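Local atomic coordinates of magnesium and cobalt efflux protein CorC (Neisseria meningitidis serogroup B, PDB entry 3OI8), a protein that probably takes part in magnesium and cobalt transport and binds adenosine through its pair of CBS domains. Residues S48-L53 and S146-F151. Numbering follows the deposited sequence.
Sequences SRMNVL and SGLVTF. With ADN (adenosine), chain C.
The backbone N of N51 donates to N1 of adenosine at 2.7 Å, with an N-H...acceptor angle of 159°. L148 packs against the same ring atom: its CD2 sits 3.8 Å from N1, almost directly above it over one face of the base. The bond has a longer companion, 3.1 Å from adenosine N6 to the carbonyl O of N51. One residue's peptide N and O thus read both the acceptor N1 and the amino group, the donor-acceptor pattern that distinguishes adenine from guanine. On the opposite face lies the side chain of N51, whose CB comes within 3.4 Å of N1. With CG anti to the carbonyl carbon (chi1 -69°), the amide group stays over this face. Its OD1 accepts a hydrogen bond from NE2 of H71; ND1 of H71 in turn bonds adenosine, making N51 a second-shell support as well as a direct ligand. The loop comes from the first CBS domain and the strand from the second, so the base is held in the cleft between the paired CBS motifs, the nucleoside-binding arrangement of a Bateman module. On the L148 side of the base plane, M50, a selenomethionine, and L148 join the two halves by apolar packing, the two side chains running antiparallel past one another. CG of M50 meets L148 CD2 at 3.7 Å, so this one methyl serves both M50 and the adenine. Extended at chi2 (178°), the M50 chain places its selenium close to G147, with M50 SE 3.7 Å from G147 C. Opposite V138 of the neighbouring strand, S146 and G147 together make a classic beta bulge, and the backbone angles of G147 leave no room for a side chain beside the carbonyl O of S146, which accounts for glycine here.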
loop_
_atom_site.group_PDB
_atom_site.type_symbol
_atom_site.label_atom_id
_atom_site.label_comp_id
_atom_site.label_asym_id
_atom_site.label_seq_id
_atom_site.Cartn_x
_atom_site.Cartn_y
_atom_site.Cartn_z
ATOM N N SER A 48 -15.524 -11.523 13.073
ATOM C CA SER A 48 -16.839 -10.934 13.275
ATOM C C SER A 48 -16.925 -9.474 12.818
ATOM O O SER A 48 -18.006 -8.901 12.790
ATOM C CB SER A 48 -17.296 -11.094 14.736
ATOM O OG SER A 48 -16.234 -10.837 15.646
ATOM N N ARG A 49 -15.794 -8.881 12.436
ATOM C CA ARG A 49 -15.775 -7.474 12.014
ATOM C C ARG A 49 -15.409 -7.243 10.541
ATOM O O ARG A 49 -15.403 -6.099 10.068
ATOM C CB ARG A 49 -14.822 -6.663 12.900
ATOM C CG ARG A 49 -15.253 -6.605 14.354
ATOM C CD ARG A 49 -14.272 -5.801 15.199
ATOM N NE ARG A 49 -14.636 -5.841 16.615
ATOM C CZ ARG A 49 -13.923 -5.285 17.590
ATOM N NH1 ARG A 49 -12.793 -4.643 17.311
ATOM N NH2 ARG A 49 -14.338 -5.378 18.845
HETATM N N MSE A 50 -15.090 -8.307 9.812
HETATM C CA MSE A 50 -14.735 -8.136 8.404
HETATM C C MSE A 50 -15.957 -7.740 7.590
HETATM O O MSE A 50 -17.060 -8.208 7.864
HETATM C CB MSE A 50 -14.220 -9.444 7.822
HETATM C CG MSE A 50 -13.127 -10.097 8.598
HETATM SE SE MSE A 50 -12.702 -11.751 7.695
HETATM C CE MSE A 50 -14.421 -12.646 7.849
ATOM N N ASN A 51 -15.761 -6.905 6.571
ATOM C CA ASN A 51 -16.818 -6.617 5.610
ATOM C C ASN A 51 -16.671 -7.567 4.431
ATOM O O ASN A 51 -15.662 -7.514 3.723
ATOM C CB ASN A 51 -16.743 -5.162 5.121
ATOM C CG ASN A 51 -17.107 -4.158 6.203
ATOM O OD1 ASN A 51 -16.404 -3.169 6.400
ATOM N ND2 ASN A 51 -18.210 -4.409 6.907
ATOM N N VAL A 52 -17.663 -8.441 4.228
ATOM C CA VAL A 52 -17.584 -9.455 3.172
ATOM C C VAL A 52 -18.714 -9.326 2.140
ATOM O O VAL A 52 -19.718 -8.648 2.380
ATOM C CB VAL A 52 -17.630 -10.878 3.767
ATOM C CG1 VAL A 52 -16.474 -11.092 4.749
ATOM C CG2 VAL A 52 -18.978 -11.121 4.464
ATOM N N LEU A 53 -18.560 -10.001 1.002
ATOM C CA LEU A 53 -19.622 -10.049 -0.009
ATOM C C LEU A 53 -20.137 -11.474 -0.144
ATOM O O LEU A 53 -19.346 -12.420 -0.072
ATOM C CB LEU A 53 -19.074 -9.591 -1.365
ATOM C CG LEU A 53 -18.454 -8.184 -1.377
ATOM C CD1 LEU A 53 -17.800 -7.918 -2.722
ATOM C CD2 LEU A 53 -19.514 -7.137 -1.070
ATOM N N SER A 146 -10.143 -16.704 11.157
ATOM C CA SER A 146 -9.891 -15.882 12.344
ATOM C C SER A 146 -10.085 -14.410 12.020
ATOM O O SER A 146 -10.434 -13.616 12.882
ATOM C CB SER A 146 -8.459 -16.074 12.862
ATOM O OG SER A 146 -8.196 -17.428 13.153
ATOM N N GLY A 147 -9.823 -14.043 10.773
ATOM C CA GLY A 147 -10.010 -12.671 10.342
ATOM C C GLY A 147 -9.290 -12.441 9.029
ATOM O O GLY A 147 -9.089 -13.371 8.249
ATOM N N LEU A 148 -8.910 -11.199 8.776
ATOM C CA LEU A 148 -8.185 -10.870 7.554
ATOM C C LEU A 148 -7.088 -9.877 7.930
ATOM O O LEU A 148 -7.121 -9.293 9.027
ATOM C CB LEU A 148 -9.137 -10.304 6.480
ATOM C CG LEU A 148 -9.850 -8.967 6.716
ATOM C CD1 LEU A 148 -8.911 -7.779 6.515
ATOM C CD2 LEU A 148 -11.063 -8.823 5.773
ATOM N N VAL A 149 -6.105 -9.721 7.052
ATOM C CA VAL A 149 -5.017 -8.774 7.289
ATOM C C VAL A 149 -4.639 -8.118 5.966
ATOM O O VAL A 149 -4.661 -8.775 4.905
ATOM C CB VAL A 149 -3.793 -9.442 8.017
ATOM C CG1 VAL A 149 -3.263 -10.638 7.243
ATOM C CG2 VAL A 149 -2.681 -8.412 8.301
ATOM N N THR A 150 -4.344 -6.817 6.018
ATOM C CA THR A 150 -4.049 -6.069 4.802
ATOM C C THR A 150 -2.681 -5.375 4.840
ATOM O O THR A 150 -2.174 -5.016 5.902
ATOM C CB THR A 150 -5.125 -4.982 4.529
ATOM O OG1 THR A 150 -4.954 -3.912 5.464
ATOM C CG2 THR A 150 -6.548 -5.556 4.684
ATOM N N PHE A 151 -2.116 -5.212 3.648
ATOM C CA PHE A 151 -0.867 -4.492 3.416
ATOM C C PHE A 151 -0.944 -3.097 4.015
ATOM O O PHE A 151 -0.087 -2.692 4.799
ATOM C CB PHE A 151 -0.616 -4.424 1.903
ATOM C CG PHE A 151 0.574 -3.580 1.503
ATOM C CD1 PHE A 151 1.867 -4.050 1.682
ATOM C CD2 PHE A 151 0.390 -2.336 0.912
ATOM C CE1 PHE A 151 2.965 -3.275 1.309
ATOM C CE2 PHE A 151 1.477 -1.558 0.534
ATOM C CZ PHE A 151 2.769 -2.030 0.732
HETATM O "O5'" ADN C . -10.280 0.426 4.268
HETATM C "C5'" ADN C . -9.801 1.294 5.263
HETATM C "C4'" ADN C . -9.368 0.481 6.520
HETATM O "O4'" ADN C . -10.397 -0.493 6.868
HETATM C "C3'" ADN C . -8.057 -0.291 6.261
HETATM O "O3'" ADN C . -6.985 0.379 6.868
HETATM C "C2'" ADN C . -8.267 -1.642 6.901
HETATM O "O2'" ADN C . -7.791 -1.633 8.228
HETATM C "C1'" ADN C . -9.785 -1.820 6.949
HETATM N N9 ADN C . -10.268 -2.665 5.858
HETATM C C8 ADN C . -9.837 -2.633 4.399
HETATM N N7 ADN C . -10.659 -3.656 3.663
HETATM C C5 ADN C . -11.611 -4.315 4.676
HETATM C C6 ADN C . -12.697 -5.423 4.523
HETATM N N6 ADN C . -12.972 -5.988 3.202
HETATM N N1 ADN C . -13.459 -5.854 5.689
HETATM C C2 ADN C . -13.208 -5.231 7.054
HETATM N N3 ADN C . -12.145 -4.141 7.205
HETATM C C4 ADN C . -11.368 -3.701 6.019
#